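Local coordinates for protein alpha-1,2-mannosyltransferase (Ktr4), putative (Neosartorya fumigata, PDB 7BOP) that is a putative fungal mannosyltransferase of the GT-A clan, modelled here with guanosine diphosphate and a manganese ion, at residues Asp89-Trp94 against Tyr100-Phe105. Sequence-based numbering, arbitrary orientation.
Sequences DLERTW and YPWIFF
Trp102 meets Glu91 and Leu90 where the connecting helix of a beta-alpha-beta unit (strand 69-74, helix 80-98, strand 102-106) packs on its second strand, an example of how a crossover in a GT-A-type glycosyltransferase can combine polar and apolar side-chain contacts.

The polar link is a single hydrogen bond, from Trp102 NE1 to Glu91 OE2 at 3.0 Å. It is almost straight (177°), lies in the indole plane and uses the anti lone pair of the carboxylate oxygen. With CG anti to the carbonyl carbon and a bend at chi2 (-77°), Glu91 brings OE2 to the indole edge, its carboxylate turned moderately out of the ring plane. Thr122 and Asn95 also hydrogen-bond to OE2, so three partners grip this one oxygen of a buried glutamate.

Apolar packing involves the benzo end of the same indole: Leu90 CD2 comes obliquely to Trp102 CH2 at 3.8 Å, and both side chains also rest on Leu71 of strand 69-74.

Between the aromatic residues, the six-membered ring of Trp94 and the Tyr100 ring run nearly parallel (planes at 9°) but are slid apart, centroids 5.7 Å from each other, with little overlap. Trp94 NE1 bonds to Tyr205 O, and Tyr100 OH to Asp206 OD2 and Thr67 N. The rings meet where Trp94 CH2 approaches Tyr100 CD2 to 3.4 Å.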
ATOM      1  N   ASP A  89      -7.008  16.211   5.335  1.00 34.28           N
ATOM      2  CA  ASP A  89      -5.571  16.310   5.060  1.00 33.36           C
ATOM      3  C   ASP A  89      -5.275  16.139   3.580  1.00 31.56           C
ATOM      4  O   ASP A  89      -4.500  16.909   3.007  1.00 31.86           O
ATOM      5  CB  ASP A  89      -4.779  15.250   5.844  1.00 34.45           C
ATOM      6  CG  ASP A  89      -4.503  15.638   7.299  1.00 36.04           C
ATOM      7  OD1 ASP A  89      -4.949  16.701   7.784  1.00 36.68           O
ATOM      8  OD2 ASP A  89      -3.783  14.861   7.956  1.00 34.84           O
ATOM      9  N   LEU A  90      -5.859  15.113   2.967  1.00 32.28           N
ATOM     10  CA  LEU A  90      -5.563  14.826   1.564  1.00 33.60           C
ATOM     11  C   LEU A  90      -6.100  15.928   0.647  1.00 33.64           C
ATOM     12  O   LEU A  90      -5.423  16.358  -0.299  1.00 31.94           O
ATOM     13  CB  LEU A  90      -6.067  13.439   1.154  1.00 35.32           C
ATOM     14  CG  LEU A  90      -5.598  12.941  -0.224  1.00 37.52           C
ATOM     15  CD1 LEU A  90      -4.125  13.232  -0.474  1.00 40.96           C
ATOM     16  CD2 LEU A  90      -5.868  11.458  -0.359  1.00 38.32           C
ATOM     17  N   GLU A  91      -7.292  16.420   0.971  1.00 33.65           N
ATOM     18  CA  GLU A  91      -7.867  17.562   0.258  1.00 33.63           C
ATOM     19  C   GLU A  91      -7.023  18.836   0.412  1.00 32.80           C
ATOM     20  O   GLU A  91      -6.662  19.463  -0.587  1.00 31.75           O
ATOM     21  CB  GLU A  91      -9.315  17.792   0.716  1.00 34.63           C
ATOM     22  CG  GLU A  91     -10.279  16.725   0.201  1.00 35.03           C
ATOM     23  CD  GLU A  91     -10.648  16.911  -1.266  1.00 35.98           C
ATOM     24  OE1 GLU A  91     -10.586  18.062  -1.738  1.00 36.68           O
ATOM     25  OE2 GLU A  91     -10.982  15.916  -1.958  1.00 36.12           O
ATOM     26  N   ARG A  92      -6.668  19.191   1.647  1.00 33.42           N
ATOM     27  CA  ARG A  92      -5.884  20.400   1.902  1.00 35.88           C
ATOM     28  C   ARG A  92      -4.527  20.350   1.207  1.00 35.99           C
ATOM     29  O   ARG A  92      -4.098  21.340   0.607  1.00 33.36           O
ATOM     30  CB  ARG A  92      -5.664  20.611   3.408  1.00 39.44           C
ATOM     31  CG  ARG A  92      -4.995  21.938   3.754  1.00 43.57           C
ATOM     32  CD  ARG A  92      -4.634  22.049   5.231  1.00 47.16           C
ATOM     33  NE  ARG A  92      -3.612  21.069   5.626  1.00 49.05           N
ATOM     34  CZ  ARG A  92      -3.825  19.932   6.296  1.00 51.00           C
ATOM     35  NH1 ARG A  92      -5.044  19.569   6.699  1.00 50.74           N
ATOM     36  NH2 ARG A  92      -2.786  19.136   6.574  1.00 53.22           N
ATOM     37  N   THR A  93      -3.850  19.205   1.296  1.00 33.03           N
ATOM     38  CA  THR A  93      -2.508  19.105   0.748  1.00 32.12           C
ATOM     39  C   THR A  93      -2.455  18.899  -0.755  1.00 30.66           C
ATOM     40  O   THR A  93      -1.454  19.255  -1.371  1.00 30.76           O
ATOM     41  CB  THR A  93      -1.690  17.988   1.421  1.00 32.03           C
ATOM     42  OG1 THR A  93      -2.329  16.724   1.240  1.00 31.42           O
ATOM     43  CG2 THR A  93      -1.489  18.299   2.905  1.00 32.74           C
ATOM     44  N   TRP A  94      -3.503  18.323  -1.338  1.00 30.72           N
ATOM     45  CA  TRP A  94      -3.459  17.891  -2.738  1.00 31.00           C
ATOM     46  C   TRP A  94      -4.789  18.013  -3.501  1.00 31.37           C
ATOM     47  O   TRP A  94      -4.864  18.753  -4.483  1.00 32.57           O
ATOM     48  CB  TRP A  94      -2.939  16.446  -2.834  1.00 30.39           C
ATOM     49  CG  TRP A  94      -2.687  16.029  -4.241  1.00 29.80           C
ATOM     50  CD1 TRP A  94      -1.693  16.456  -5.043  1.00 30.22           C
ATOM     51  CD2 TRP A  94      -3.487  15.147  -5.026  1.00 29.99           C
ATOM     52  NE1 TRP A  94      -1.796  15.880  -6.288  1.00 30.24           N
ATOM     53  CE2 TRP A  94      -2.890  15.065  -6.302  1.00 30.24           C
ATOM     54  CE3 TRP A  94      -4.636  14.395  -4.769  1.00 30.45           C
ATOM     55  CZ2 TRP A  94      -3.413  14.275  -7.324  1.00 31.08           C
ATOM     56  CZ3 TRP A  94      -5.153  13.602  -5.785  1.00 31.74           C
ATOM     57  CH2 TRP A  94      -4.543  13.558  -7.051  1.00 30.70           C
ATOM     58  N   TYR A 100      -9.679  15.007  -8.082  1.00 32.81           N
ATOM     59  CA  TYR A 100      -9.938  13.639  -8.497  1.00 31.92           C
ATOM     60  C   TYR A 100     -11.081  13.056  -7.646  1.00 30.68           C
ATOM     61  O   TYR A 100     -11.259  13.444  -6.484  1.00 31.47           O
ATOM     62  CB  TYR A 100      -8.655  12.789  -8.401  1.00 30.91           C
ATOM     63  CG  TYR A 100      -7.761  12.923  -9.597  1.00 30.72           C
ATOM     64  CD1 TYR A 100      -7.937  12.096 -10.704  1.00 31.06           C
ATOM     65  CD2 TYR A 100      -6.747  13.883  -9.645  1.00 31.02           C
ATOM     66  CE1 TYR A 100      -7.125  12.209 -11.815  1.00 31.82           C
ATOM     67  CE2 TYR A 100      -5.933  14.007 -10.759  1.00 32.00           C
ATOM     68  CZ  TYR A 100      -6.123  13.161 -11.838  1.00 31.79           C
ATOM     69  OH  TYR A 100      -5.324  13.258 -12.936  1.00 32.20           O
ATOM     70  N   PRO A 101     -11.874  12.143  -8.222  1.00 31.86           N
ATOM     71  CA  PRO A 101     -13.001  11.579  -7.474  1.00 33.05           C
ATOM     72  C   PRO A 101     -12.576  10.616  -6.360  1.00 33.95           C
ATOM     73  O   PRO A 101     -11.495  10.011  -6.438  1.00 31.57           O
ATOM     74  CB  PRO A 101     -13.772  10.812  -8.538  1.00 32.30           C
ATOM     75  CG  PRO A 101     -12.734  10.402  -9.520  1.00 32.19           C
ATOM     76  CD  PRO A 101     -11.711  11.495  -9.538  1.00 31.63           C
ATOM     77  N   TRP A 102     -13.432  10.510  -5.338  1.00 34.11           N
ATOM     78  CA  TRP A 102     -13.304   9.517  -4.274  1.00 33.89           C
ATOM     79  C   TRP A 102     -14.279   8.374  -4.530  1.00 36.23           C
ATOM     80  O   TRP A 102     -15.476   8.614  -4.781  1.00 35.76           O
ATOM     81  CB  TRP A 102     -13.630  10.110  -2.911  1.00 34.12           C
ATOM     82  CG  TRP A 102     -12.674  11.094  -2.363  1.00 35.05           C
ATOM     83  CD1 TRP A 102     -12.612  12.431  -2.653  1.00 34.56           C
ATOM     84  CD2 TRP A 102     -11.664  10.848  -1.377  1.00 33.96           C
ATOM     85  NE1 TRP A 102     -11.622  13.023  -1.916  1.00 36.49           N
ATOM     86  CE2 TRP A 102     -11.021  12.077  -1.125  1.00 35.09           C
ATOM     87  CE3 TRP A 102     -11.232   9.706  -0.693  1.00 33.82           C
ATOM     88  CZ2 TRP A 102      -9.964  12.199  -0.211  1.00 36.21           C
ATOM     89  CZ3 TRP A 102     -10.186   9.825   0.218  1.00 33.63           C
ATOM     90  CH2 TRP A 102      -9.562  11.061   0.448  1.00 34.90           C
ATOM     91  N   ILE A 103     -13.778   7.137  -4.467  1.00 33.50           N
ATOM     92  CA  ILE A 103     -14.612   5.945  -4.545  1.00 33.76           C
ATOM     93  C   ILE A 103     -14.425   5.139  -3.259  1.00 35.97           C
ATOM     94  O   ILE A 103     -13.327   4.624  -2.976  1.00 34.07           O
ATOM     95  CB  ILE A 103     -14.298   5.095  -5.793  1.00 33.57           C
ATOM     96  CG1 ILE A 103     -14.297   5.969  -7.051  1.00 35.05           C
ATOM     97  CG2 ILE A 103     -15.322   3.983  -5.956  1.00 34.41           C
ATOM     98  CD1 ILE A 103     -13.929   5.252  -8.324  1.00 35.46           C
ATOM     99  N   PHE A 104     -15.505   5.043  -2.480  1.00 35.32           N
ATOM    100  CA  PHE A 104     -15.517   4.308  -1.223  1.00 35.24           C
ATOM    101  C   PHE A 104     -16.094   2.912  -1.421  1.00 36.53           C
ATOM    102  O   PHE A 104     -17.073   2.733  -2.162  1.00 35.99           O
ATOM    103  CB  PHE A 104     -16.312   5.083  -0.177  1.00 35.52           C
ATOM    104  CG  PHE A 104     -15.786   6.467   0.058  1.00 36.30           C
ATOM    105  CD1 PHE A 104     -14.621   6.659   0.789  1.00 35.99           C
ATOM    106  CD2 PHE A 104     -16.437   7.581  -0.467  1.00 36.08           C
ATOM    107  CE1 PHE A 104     -14.113   7.927   0.996  1.00 36.48           C
ATOM    108  CE2 PHE A 104     -15.936   8.859  -0.255  1.00 36.95           C
ATOM    109  CZ  PHE A 104     -14.775   9.036   0.485  1.00 37.43           C
ATOM    110  N   PHE A 105     -15.464   1.928  -0.777  1.00 34.44           N
ATOM    111  CA  PHE A 105     -15.868   0.522  -0.849  1.00 34.23           C
ATOM    112  C   PHE A 105     -16.163  -0.018   0.531  1.00 36.24           C
ATOM    113  O   PHE A 105     -15.509   0.347   1.506  1.00 36.36           O
ATOM    114  CB  PHE A 105     -14.767  -0.317  -1.487  1.00 33.89           C
ATOM    115  CG  PHE A 105     -14.508   0.026  -2.924  1.00 33.18           C
ATOM    116  CD1 PHE A 105     -15.228  -0.600  -3.938  1.00 32.56           C
ATOM    117  CD2 PHE A 105     -13.554   0.971  -3.267  1.00 32.74           C
ATOM    118  CE1 PHE A 105     -14.987  -0.293  -5.265  1.00 32.68           C
ATOM    119  CE2 PHE A 105     -13.316   1.288  -4.598  1.00 33.79           C
ATOM    120  CZ  PHE A 105     -14.026   0.651  -5.599  1.00 32.16           C
TER